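Local coordinates for protein ferulic acid decarboxylase 1 (Candida dubliniensis, PDB 4ZAD) that binds prenylated FMN and probably catalyses the reversible, non-oxidative decarboxylation of cinnamic-type acids such as ferulate, p-coumarate and cinnamate to the corresponding vinyl aromatics, at residues F105-R110 against T342-S347; A226-S231 against G335-A340; D395-S400 against K405-L410. All coordinates share one frame; numbering follows the deposited sequence.

Contact 1: residues F105-R110 against T342-S347; sequences FLVANR and TKYLIS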
loop_
_atom_site.group_PDB
_atom_site.type_symbol
_atom_site.label_atom_id
_atom_site.label_comp_id
_atom_site.label_asym_id
_atom_site.label_seq_id
_atom_site.Cartn_x
_atom_site.Cartn_y
_atom_site.Cartn_z
ATOM N N PHE A 105 13.318 -21.184 -8.281
ATOM C CA PHE A 105 13.329 -22.287 -9.223
ATOM C C PHE A 105 13.706 -21.833 -10.652
ATOM O O PHE A 105 14.521 -22.490 -11.318
ATOM C CB PHE A 105 11.998 -23.006 -9.182
ATOM C CG PHE A 105 11.928 -24.190 -10.101
ATOM C CD1 PHE A 105 12.607 -25.365 -9.801
ATOM C CD2 PHE A 105 11.182 -24.129 -11.279
ATOM C CE1 PHE A 105 12.534 -26.474 -10.660
ATOM C CE2 PHE A 105 11.118 -25.222 -12.154
ATOM C CZ PHE A 105 11.790 -26.404 -11.843
ATOM N N LEU A 106 13.132 -20.711 -11.105
ATOM C CA LEU A 106 13.452 -20.134 -12.407
ATOM C C LEU A 106 14.914 -19.668 -12.419
ATOM O O LEU A 106 15.675 -20.033 -13.286
ATOM C CB LEU A 106 12.518 -18.981 -12.750
ATOM C CG LEU A 106 11.016 -19.249 -12.913
ATOM C CD1 LEU A 106 10.186 -17.972 -12.629
ATOM C CD2 LEU A 106 10.614 -19.885 -14.294
ATOM N N VAL A 107 15.312 -18.864 -11.458
ATOM C CA VAL A 107 16.717 -18.487 -11.334
ATOM C C VAL A 107 17.638 -19.716 -11.358
ATOM O O VAL A 107 18.623 -19.745 -12.099
ATOM C CB VAL A 107 16.944 -17.637 -10.040
ATOM C CG1 VAL A 107 18.426 -17.518 -9.689
ATOM C CG2 VAL A 107 16.274 -16.258 -10.217
ATOM N N ALA A 108 17.292 -20.733 -10.576
ATOM C CA ALA A 108 18.118 -21.934 -10.449
ATOM C C ALA A 108 18.349 -22.583 -11.802
ATOM O O ALA A 108 19.440 -23.098 -12.071
ATOM C CB ALA A 108 17.482 -22.909 -9.520
ATOM N N ASN A 109 17.329 -22.530 -12.660
ATOM C CA ASN A 109 17.373 -23.200 -13.965
ATOM C C ASN A 109 17.813 -22.303 -15.154
ATOM O O ASN A 109 17.741 -22.721 -16.321
ATOM C CB ASN A 109 16.030 -23.895 -14.225
ATOM C CG ASN A 109 15.879 -25.224 -13.438
ATOM O OD1 ASN A 109 16.219 -26.300 -13.945
ATOM N ND2 ASN A 109 15.337 -25.148 -12.217
ATOM N N ARG A 110 18.332 -21.116 -14.847
ATOM C CA ARG A 110 18.831 -20.175 -15.866
ATOM C C ARG A 110 20.253 -20.429 -16.413
ATOM O O ARG A 110 20.624 -19.894 -17.425
ATOM C CB ARG A 110 18.696 -18.707 -15.383
ATOM C CG ARG A 110 17.331 -18.080 -15.722
ATOM C CD ARG A 110 17.200 -17.720 -17.192
ATOM N NE ARG A 110 17.884 -16.468 -17.460
ATOM C CZ ARG A 110 19.077 -16.334 -18.050
ATOM N NH1 ARG A 110 19.752 -17.373 -18.509
ATOM N NH2 ARG A 110 19.596 -15.125 -18.214
ATOM N N THR A 342 15.561 -10.478 -13.225
ATOM C CA THR A 342 16.448 -9.498 -12.636
ATOM C C THR A 342 17.260 -10.121 -11.481
ATOM O O THR A 342 18.426 -9.749 -11.229
ATOM C CB THR A 342 15.695 -8.267 -12.180
ATOM O OG1 THR A 342 14.874 -7.782 -13.256
ATOM C CG2 THR A 342 16.680 -7.177 -11.742
ATOM N N LYS A 343 16.655 -11.098 -10.802
ATOM C CA LYS A 343 17.368 -11.816 -9.742
ATOM C C LYS A 343 18.504 -12.572 -10.414
ATOM O O LYS A 343 19.621 -12.473 -9.993
ATOM C CB LYS A 343 16.462 -12.804 -9.009
ATOM C CG LYS A 343 16.660 -12.876 -7.534
ATOM C CD LYS A 343 17.991 -13.474 -7.069
ATOM C CE LYS A 343 17.819 -14.179 -5.637
ATOM N NZ LYS A 343 16.603 -15.156 -5.538
ATOM N N TYR A 344 18.207 -13.298 -11.489
ATOM C CA TYR A 344 19.242 -14.042 -12.145
ATOM C C TYR A 344 20.380 -13.114 -12.537
ATOM O O TYR A 344 21.502 -13.297 -12.103
ATOM C CB TYR A 344 18.758 -14.870 -13.340
ATOM C CG TYR A 344 19.929 -15.607 -13.957
ATOM C CD1 TYR A 344 20.526 -16.702 -13.304
ATOM C CD2 TYR A 344 20.517 -15.153 -15.126
ATOM C CE1 TYR A 344 21.654 -17.333 -13.838
ATOM C CE2 TYR A 344 21.631 -15.774 -15.656
ATOM C CZ TYR A 344 22.191 -16.852 -15.017
ATOM O OH TYR A 344 23.297 -17.459 -15.589
ATOM N N LEU A 345 20.086 -12.101 -13.332
ATOM C CA LEU A 345 21.118 -11.197 -13.798
ATOM C C LEU A 345 21.952 -10.570 -12.672
ATOM O O LEU A 345 23.144 -10.360 -12.832
ATOM C CB LEU A 345 20.485 -10.118 -14.690
ATOM C CG LEU A 345 20.049 -10.613 -16.069
ATOM C CD1 LEU A 345 19.468 -9.497 -16.921
ATOM C CD2 LEU A 345 21.284 -11.195 -16.766
ATOM N N ILE A 346 21.336 -10.300 -11.527
ATOM C CA ILE A 346 21.996 -9.591 -10.413
ATOM C C ILE A 346 23.008 -10.511 -9.719
ATOM O O ILE A 346 24.123 -10.142 -9.395
ATOM C CB ILE A 346 20.931 -9.087 -9.416
ATOM C CG1 ILE A 346 20.344 -7.773 -9.899
ATOM C CG2 ILE A 346 21.500 -8.863 -8.086
ATOM C CD1 ILE A 346 19.311 -7.133 -8.935
ATOM N N SER A 347 22.534 -11.693 -9.417
ATOM C CA SER A 347 23.312 -12.916 -9.235
ATOM C C SER A 347 24.663 -13.023 -9.918
ATOM O O SER A 347 25.590 -13.583 -9.395
ATOM C CB SER A 347 22.450 -13.977 -9.855
ATOM O OG SER A 347 22.991 -15.239 -9.768
#
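R110 and Y344 carry most of this contact: the arginine CB lies over one face of the tyrosine ring, and the chain runs on, on the same side, to the CD2-CE2 rim. CB makes a CH-pi contact, 3.5 Å from the centroid of the Y344 ring and 17° off the ring normal. CG moves on to the root of the ring, 4.0 Å from Y344 CG. Bends at chi2 and chi3 then fold the chain back, and NE passes above the CD2 side while making a salt bridge with E341. At the tip, Y344 CD2 lies over one face of the guanidinium, toward its rim and 3.2 Å from R110 NH2. The two planes are 47° apart, inclined rather than stacked; NH1 turns to a weak hydrogen bond with the hydroxyl of Y115. Here the C-terminal end of helix 99-108 meets K343 and Y344 of helix 334-347, in the C-terminal part of this UbiD-family chain. The side chains of V107 and K343 cross at about a right angle, V107 CG2 lying 3.7 Å from K343 CB and also near the backbone N of Y344. The ammonium of K343 has salt bridges with D104 and D358. Where the first helix ends, N109 ND2 donates to F105 O at 2.9 Å with a nearly straight N-H...O angle of 174°, while N109 N reaches that oxygen from the opposite face of the carbonyl plane.

Contact 2: residues A226-S231 against G335-A340; sequences AILVSS and GGLVSA. With K (potassium ion), chain D; 4LU (1-deoxy-5-O-phosphono-1-(3,3,4,5-tetramethyl-9,11-dioxo-2,3,8,9,10,11-hexahydro-7H-quinolino[1,8-fg]pteridin-12-ium-7-y l)-D-ribitol), chain E.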
loop_
_atom_site.group_PDB
_atom_site.type_symbol
_atom_site.label_atom_id
_atom_site.label_comp_id
_atom_site.label_asym_id
_atom_site.label_seq_id
_atom_site.Cartn_x
_atom_site.Cartn_y
_atom_site.Cartn_z
ATOM N N ALA A 226 5.687 -23.228 -21.172
ATOM C CA ALA A 226 6.023 -22.463 -22.385
ATOM C C ALA A 226 5.400 -21.063 -22.365
ATOM O O ALA A 226 6.041 -20.084 -22.763
ATOM C CB ALA A 226 5.582 -23.227 -23.680
ATOM N N ILE A 227 4.151 -20.959 -21.911
ATOM C CA ILE A 227 3.496 -19.660 -21.895
ATOM C C ILE A 227 4.076 -18.846 -20.740
ATOM O O ILE A 227 4.208 -17.651 -20.841
ATOM C CB ILE A 227 1.906 -19.758 -21.864
ATOM C CG1 ILE A 227 1.250 -18.453 -22.380
ATOM C CG2 ILE A 227 1.377 -20.090 -20.436
ATOM C CD1 ILE A 227 1.334 -18.278 -23.880
ATOM N N LEU A 228 4.443 -19.474 -19.639
ATOM C CA LEU A 228 5.146 -18.721 -18.574
ATOM C C LEU A 228 6.439 -18.033 -19.141
ATOM O O LEU A 228 6.602 -16.795 -19.141
ATOM C CB LEU A 228 5.462 -19.652 -17.385
ATOM C CG LEU A 228 5.913 -18.971 -16.069
ATOM C CD1 LEU A 228 5.430 -19.713 -14.797
ATOM C CD2 LEU A 228 7.439 -18.809 -16.058
ATOM N N VAL A 229 7.358 -18.842 -19.653
ATOM C CA VAL A 229 8.581 -18.285 -20.259
ATOM C C VAL A 229 8.286 -17.319 -21.419
ATOM O O VAL A 229 9.005 -16.345 -21.591
ATOM C CB VAL A 229 9.567 -19.389 -20.670
ATOM C CG1 VAL A 229 10.802 -18.811 -21.332
ATOM C CG2 VAL A 229 9.957 -20.177 -19.416
ATOM N N SER A 230 7.220 -17.570 -22.172
ATOM C CA SER A 230 6.816 -16.676 -23.235
ATOM C C SER A 230 6.635 -15.279 -22.645
ATOM O O SER A 230 6.866 -14.266 -23.287
ATOM C CB SER A 230 5.511 -17.134 -23.951
ATOM O OG SER A 230 5.724 -18.237 -24.821
ATOM N N SER A 231 6.265 -15.240 -21.390
ATOM C CA SER A 231 6.112 -13.977 -20.696
ATOM C C SER A 231 7.368 -13.409 -19.974
ATOM O O SER A 231 7.331 -12.290 -19.458
ATOM C CB SER A 231 4.948 -14.137 -19.738
ATOM O OG SER A 231 4.718 -12.877 -19.114
ATOM N N GLY A 335 5.296 -8.887 -13.952
ATOM C CA GLY A 335 6.159 -8.497 -12.853
ATOM C C GLY A 335 7.002 -9.615 -12.213
ATOM O O GLY A 335 8.196 -9.418 -11.919
ATOM N N GLY A 336 6.380 -10.771 -11.974
ATOM C CA GLY A 336 7.054 -11.877 -11.323
ATOM C C GLY A 336 8.240 -12.298 -12.136
ATOM O O GLY A 336 9.310 -12.587 -11.609
ATOM N N LEU A 337 8.055 -12.303 -13.452
ATOM C CA LEU A 337 9.067 -12.858 -14.321
ATOM C C LEU A 337 10.115 -11.818 -14.633
ATOM O O LEU A 337 11.252 -12.169 -14.827
ATOM C CB LEU A 337 8.425 -13.408 -15.586
ATOM C CG LEU A 337 7.369 -14.494 -15.319
ATOM C CD1 LEU A 337 6.761 -14.881 -16.645
ATOM C CD2 LEU A 337 7.945 -15.708 -14.562
ATOM N N VAL A 338 9.751 -10.537 -14.661
ATOM C CA VAL A 338 10.777 -9.501 -14.606
ATOM C C VAL A 338 11.603 -9.665 -13.346
ATOM O O VAL A 338 12.815 -9.563 -13.396
ATOM C CB VAL A 338 10.232 -8.064 -14.667
ATOM C CG1 VAL A 338 11.241 -7.113 -14.098
ATOM C CG2 VAL A 338 9.928 -7.697 -16.107
ATOM N N SER A 339 10.937 -9.938 -12.226
ATOM C CA SER A 339 11.623 -10.112 -10.936
ATOM C C SER A 339 12.612 -11.265 -10.979
ATOM O O SER A 339 13.732 -11.126 -10.510
ATOM C CB SER A 339 10.628 -10.376 -9.799
ATOM O OG SER A 339 9.780 -9.287 -9.650
ATOM N N ALA A 340 12.156 -12.395 -11.521
ATOM C CA ALA A 340 12.976 -13.571 -11.655
ATOM C C ALA A 340 14.161 -13.311 -12.574
ATOM O O ALA A 340 15.292 -13.575 -12.193
ATOM C CB ALA A 340 12.167 -14.724 -12.152
HETATM K K K D . 9.957 -14.416 -23.740
HETATM C C9 4LU E . 2.596 -10.311 -20.882
HETATM C C8 4LU E . 1.533 -11.160 -20.548
HETATM C C7 4LU E . 0.241 -10.915 -21.035
HETATM C C10 4LU E . 3.469 -7.978 -23.603
HETATM C C6 4LU E . 0.020 -9.683 -21.845
HETATM N N3 4LU E . 3.217 -6.359 -25.787
HETATM C C2 4LU E . 4.431 -6.773 -25.407
HETATM C C13 4LU E . -1.507 -10.338 -23.543
HETATM C C5 4LU E . -1.299 -9.368 -22.403
HETATM C C1 4LU E . -0.157 -7.350 -23.366
HETATM O O2 4LU E . 5.397 -6.409 -26.091
HETATM N N1 4LU E . 4.560 -7.574 -24.321
HETATM C C4 4LU E . 2.107 -6.710 -25.106
HETATM O O4 4LU E . 1.040 -6.248 -25.576
HETATM C C4A 4LU E . 2.194 -7.517 -23.995
HETATM N N5 4LU E . 1.027 -7.688 -22.940
HETATM C C3 4LU E . -1.295 -8.116 -23.141
HETATM C C12 4LU E . -2.456 -9.510 -21.419
HETATM C C5A 4LU E . 1.180 -8.797 -22.126
HETATM C C7M 4LU E . -0.928 -11.813 -20.724
HETATM C C8M 4LU E . 1.863 -12.359 -19.698
HETATM C C9A 4LU E . 2.478 -9.242 -21.784
HETATM N N10 4LU E . 3.627 -8.799 -22.528
HETATM C "C1'" 4LU E . 4.948 -8.704 -21.890
HETATM C "C2'" 4LU E . 5.877 -9.701 -22.582
HETATM O "O2'" 4LU E . 5.196 -10.969 -22.683
HETATM C "C3'" 4LU E . 7.220 -9.851 -21.856
HETATM O "O3'" 4LU E . 7.931 -8.596 -21.878
HETATM C "C4'" 4LU E . 8.105 -10.951 -22.481
HETATM O "O4'" 4LU E . 9.444 -10.816 -21.994
HETATM C "C5'" 4LU E . 8.161 -10.837 -24.014
HETATM O "O5'" 4LU E . 9.008 -11.790 -24.624
HETATM P P 4LU E . 10.451 -11.444 -25.188
HETATM O O2P 4LU E . 10.729 -12.771 -25.894
HETATM O O3P 4LU E . 11.264 -11.131 -23.913
HETATM O O1P 4LU E . 10.282 -10.238 -26.087
#
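L337 is the centre of this buried contact, reaching from helix 334-347 toward the last turn of helix 224-230 and splitting its two methyls between different partners. Its CG stands beside the backbone N and anti to the carbonyl carbon (chi1 -58°), which lets both methyls reach the other helix. CD1 meets backbone, sitting 3.1 Å from L228 O, and also touches S231 CB at 3.7 Å. CD2 meets side chain instead, 3.5 Å from L228 CD2, the terminal methyl with which L228 reaches L337; L106 of helix 99-108 closes on both leucines. S231, the third residue, stands between leucine and cofactor: its CB touches both L337 CD1 and the dimethyl-ring methyl C8M of the prenylated flavin, and S231 OG comes closer still, 3.0 Å from C8M. The segment thus serves the cofactor site typical of UbiD enzymes. Just before S231, the helix end offers two carbonyls to a potassium ion, V229 O at 3.0 Å and S230 O at 3.1 Å. The ion also takes O5' and phosphate O2P of the cofactor, and W175 O, M232 O and E240 OE1 complete its coordination. One short helix end therefore combines an apolar flank, pressed by L337, with a polar terminus whose carbonyls would repel a phosphate directly; the potassium ion between them probably offsets that repulsion.

Contact 3: residues D395-S400 against K405-L410; sequences DFLFRS and KVCSIL. With 4LU (1-deoxy-5-O-phosphono-1-(3,3,4,5-tetramethyl-9,11-dioxo-2,3,8,9,10,11-hexahydro-7H-quinolino[1,8-fg]pteridin-12-ium-7-y l)-D-ribitol), chain E.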
loop_
_atom_site.group_PDB
_atom_site.type_symbol
_atom_site.label_atom_id
_atom_site.label_comp_id
_atom_site.label_asym_id
_atom_site.label_seq_id
_atom_site.Cartn_x
_atom_site.Cartn_y
_atom_site.Cartn_z
ATOM N N ASP A 395 22.329 2.271 -13.047
ATOM C CA ASP A 395 23.069 2.147 -14.290
ATOM C C ASP A 395 22.886 0.718 -14.742
ATOM O O ASP A 395 22.616 0.439 -15.929
ATOM C CB ASP A 395 24.559 2.471 -14.125
ATOM C CG ASP A 395 24.855 3.973 -14.239
ATOM O OD1 ASP A 395 23.944 4.759 -14.631
ATOM O OD2 ASP A 395 26.019 4.372 -13.931
ATOM N N PHE A 396 22.977 -0.185 -13.779
ATOM C CA PHE A 396 22.891 -1.578 -14.107
ATOM C C PHE A 396 21.524 -2.015 -14.611
ATOM O O PHE A 396 21.441 -2.690 -15.612
ATOM C CB PHE A 396 23.292 -2.453 -12.950
ATOM C CG PHE A 396 23.325 -3.903 -13.308
ATOM C CD1 PHE A 396 24.162 -4.358 -14.328
ATOM C CD2 PHE A 396 22.506 -4.821 -12.649
ATOM C CE1 PHE A 396 24.162 -5.721 -14.683
ATOM C CE2 PHE A 396 22.523 -6.145 -12.989
ATOM C CZ PHE A 396 23.350 -6.600 -14.005
ATOM N N LEU A 397 20.481 -1.653 -13.883
ATOM C CA LEU A 397 19.136 -2.052 -14.189
ATOM C C LEU A 397 18.533 -1.250 -15.359
ATOM O O LEU A 397 17.778 -1.809 -16.147
ATOM C CB LEU A 397 18.258 -1.936 -12.941
ATOM C CG LEU A 397 18.617 -2.889 -11.787
ATOM C CD1 LEU A 397 17.581 -2.763 -10.656
ATOM C CD2 LEU A 397 18.680 -4.342 -12.218
ATOM N N PHE A 398 18.870 0.033 -15.491
ATOM C CA PHE A 398 18.260 0.845 -16.534
ATOM C C PHE A 398 19.066 0.921 -17.829
ATOM O O PHE A 398 18.479 1.128 -18.900
ATOM C CB PHE A 398 17.973 2.275 -16.054
ATOM C CG PHE A 398 17.009 2.377 -14.890
ATOM C CD1 PHE A 398 15.937 1.511 -14.758
ATOM C CD2 PHE A 398 17.165 3.379 -13.949
ATOM C CE1 PHE A 398 15.071 1.615 -13.682
ATOM C CE2 PHE A 398 16.288 3.503 -12.893
ATOM C CZ PHE A 398 15.255 2.607 -12.745
ATOM N N ARG A 399 20.391 0.763 -17.743
ATOM C CA ARG A 399 21.236 1.039 -18.893
ATOM C C ARG A 399 22.130 -0.092 -19.359
ATOM O O ARG A 399 22.668 -0.026 -20.476
ATOM C CB ARG A 399 22.116 2.242 -18.609
ATOM C CG ARG A 399 21.389 3.551 -18.332
ATOM C CD ARG A 399 22.379 4.722 -18.456
ATOM N NE ARG A 399 21.772 5.986 -18.048
ATOM C CZ ARG A 399 21.835 7.167 -18.695
ATOM N NH1 ARG A 399 22.525 7.337 -19.844
ATOM N NH2 ARG A 399 21.204 8.212 -18.142
ATOM N N SER A 400 22.331 -1.123 -18.544
ATOM C CA SER A 400 23.265 -2.150 -18.957
ATOM C C SER A 400 22.703 -2.974 -20.111
ATOM O O SER A 400 21.475 -3.113 -20.283
ATOM C CB SER A 400 23.655 -3.055 -17.799
ATOM O OG SER A 400 22.621 -3.941 -17.439
ATOM N N LYS A 405 16.495 -3.957 -21.532
ATOM C CA LYS A 405 15.169 -4.398 -21.863
ATOM C C LYS A 405 14.419 -5.014 -20.657
ATOM O O LYS A 405 13.200 -4.752 -20.442
ATOM C CB LYS A 405 15.255 -5.457 -22.961
ATOM C CG LYS A 405 13.982 -6.277 -23.116
ATOM C CD LYS A 405 13.976 -7.132 -24.384
ATOM C CE LYS A 405 12.695 -7.967 -24.463
ATOM N NZ LYS A 405 12.601 -8.913 -23.334
ATOM N N VAL A 406 15.121 -5.871 -19.910
ATOM C CA VAL A 406 14.487 -6.656 -18.857
ATOM C C VAL A 406 13.697 -5.733 -17.938
ATOM O O VAL A 406 12.504 -5.992 -17.675
ATOM C CB VAL A 406 15.500 -7.445 -18.017
ATOM C CG1 VAL A 406 14.878 -7.861 -16.709
ATOM C CG2 VAL A 406 16.101 -8.637 -18.815
ATOM N N CYS A 407 14.353 -4.663 -17.476
ATOM C CA CYS A 407 13.756 -3.720 -16.522
ATOM C C CYS A 407 13.029 -2.526 -17.164
ATOM O O CYS A 407 12.708 -1.569 -16.487
ATOM C CB CYS A 407 14.826 -3.188 -15.555
ATOM S SG CYS A 407 15.633 -4.487 -14.588
ATOM N N SER A 408 12.759 -2.584 -18.457
ATOM C CA SER A 408 12.228 -1.432 -19.161
ATOM C C SER A 408 10.891 -0.978 -18.594
ATOM O O SER A 408 10.591 0.225 -18.619
ATOM C CB SER A 408 12.073 -1.757 -20.610
ATOM O OG SER A 408 11.126 -2.790 -20.717
ATOM N N ILE A 409 10.104 -1.904 -18.047
ATOM C CA ILE A 409 8.800 -1.525 -17.473
ATOM C C ILE A 409 8.874 -0.888 -16.103
ATOM O O ILE A 409 7.883 -0.400 -15.611
ATOM C CB ILE A 409 7.829 -2.692 -17.372
ATOM C CG1 ILE A 409 8.127 -3.540 -16.136
ATOM C CG2 ILE A 409 7.832 -3.507 -18.686
ATOM C CD1 ILE A 409 7.606 -4.957 -16.262
ATOM N N LEU A 410 10.036 -0.909 -15.480
ATOM C CA LEU A 410 10.163 -0.523 -14.069
ATOM C C LEU A 410 10.402 0.964 -13.959
ATOM O O LEU A 410 11.122 1.510 -14.810
ATOM C CB LEU A 410 11.298 -1.323 -13.414
ATOM C CG LEU A 410 10.999 -2.835 -13.330
ATOM C CD1 LEU A 410 12.266 -3.604 -12.899
ATOM C CD2 LEU A 410 9.831 -3.191 -12.428
HETATM C C9 4LU E . 2.596 -10.311 -20.882
HETATM C C8 4LU E . 1.533 -11.160 -20.548
HETATM C C7 4LU E . 0.241 -10.915 -21.035
HETATM C C10 4LU E . 3.469 -7.978 -23.603
HETATM C C6 4LU E . 0.020 -9.683 -21.845
HETATM N N3 4LU E . 3.217 -6.359 -25.787
HETATM C C2 4LU E . 4.431 -6.773 -25.407
HETATM C C13 4LU E . -1.507 -10.338 -23.543
HETATM C C5 4LU E . -1.299 -9.368 -22.403
HETATM C C1 4LU E . -0.157 -7.350 -23.366
HETATM O O2 4LU E . 5.397 -6.409 -26.091
HETATM N N1 4LU E . 4.560 -7.574 -24.321
HETATM C C4 4LU E . 2.107 -6.710 -25.106
HETATM O O4 4LU E . 1.040 -6.248 -25.576
HETATM C C4A 4LU E . 2.194 -7.517 -23.995
HETATM N N5 4LU E . 1.027 -7.688 -22.940
HETATM C C3 4LU E . -1.295 -8.116 -23.141
HETATM C C12 4LU E . -2.456 -9.510 -21.419
HETATM C C5A 4LU E . 1.180 -8.797 -22.126
HETATM C C7M 4LU E . -0.928 -11.813 -20.724
HETATM C C8M 4LU E . 1.863 -12.359 -19.698
HETATM C C9A 4LU E . 2.478 -9.242 -21.784
HETATM N N10 4LU E . 3.627 -8.799 -22.528
HETATM C "C1'" 4LU E . 4.948 -8.704 -21.890
HETATM C "C2'" 4LU E . 5.877 -9.701 -22.582
HETATM O "O2'" 4LU E . 5.196 -10.969 -22.683
HETATM C "C3'" 4LU E . 7.220 -9.851 -21.856
HETATM O "O3'" 4LU E . 7.931 -8.596 -21.878
HETATM C "C4'" 4LU E . 8.105 -10.951 -22.481
HETATM O "O4'" 4LU E . 9.444 -10.816 -21.994
HETATM C "C5'" 4LU E . 8.161 -10.837 -24.014
HETATM O "O5'" 4LU E . 9.008 -11.790 -24.624
HETATM P P 4LU E . 10.451 -11.444 -25.188
HETATM O O2P 4LU E . 10.729 -12.771 -25.894
HETATM O O3P 4LU E . 11.264 -11.131 -23.913
HETATM O O1P 4LU E . 10.282 -10.238 -26.087
#
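Apolar contact between L397 and C407 brings the end of helix 386-399 against the irregular chain that follows it, in the connection to strand 412-417 within the UbiD C-terminal family region. C407 points at the helix, and with SG anti to its carbonyl carbon (chi1 -60°) the sulfur lies alongside the leucine, 3.9 Å from L397 CD2. Its CB presses on backbone, 3.3 Å from L397 O. Farther along, F398 turns its ring end back so that CE1 lies 4.1 Å from L410 O, a looser and oblique approach; the ring packs edge-to-face with F445. Hydrogen bonds shape the partner segment rather than crossing the contact. Residues 405-410 form two overlapping type I beta turns, K405 to S408 and C407 to L410. K405 O takes two donors from the same residue, S408 N at 3.0 Å and S408 OG at 2.9 Å, and the second turn is closed by L410 N on C407 O at 2.9 Å. K470 NZ adds hydrogen bonds to S408 O and L410 O. A further hydrogen bond goes to the cofactor: the K405 chain runs extended until a bend at chi4 (-62°), where NZ donates to phosphate oxygen O3P of the prenylated flavin at 2.7 Å. The lysine ammonium would be expected to offset phosphate charge, and the doubly gripped K405 carbonyl probably restrains the backbone from which that lysine extends.

Helix 334-347 ties the three sites together. Contacts 1 and 2 both use it, with centres 12 Å apart, and L106 of helix 99-108 bridges them by touching L228, L337 and A340. Contact 3, 16 Å from each, reaches the same helix from the 405-410 turns and the end of helix 386-399: T342 meets L397, V406 and C407, while V338 meets V406, I409 and L410. Along the chain, contact 2 is nested within the loop closed by contact 1, and contact 3 follows both. Contact 2 joins the Rift-related and C-terminal family regions, contact 3 lies within the latter, and both touch the prenylated flavin, so distant chain portions converge on one cofactor.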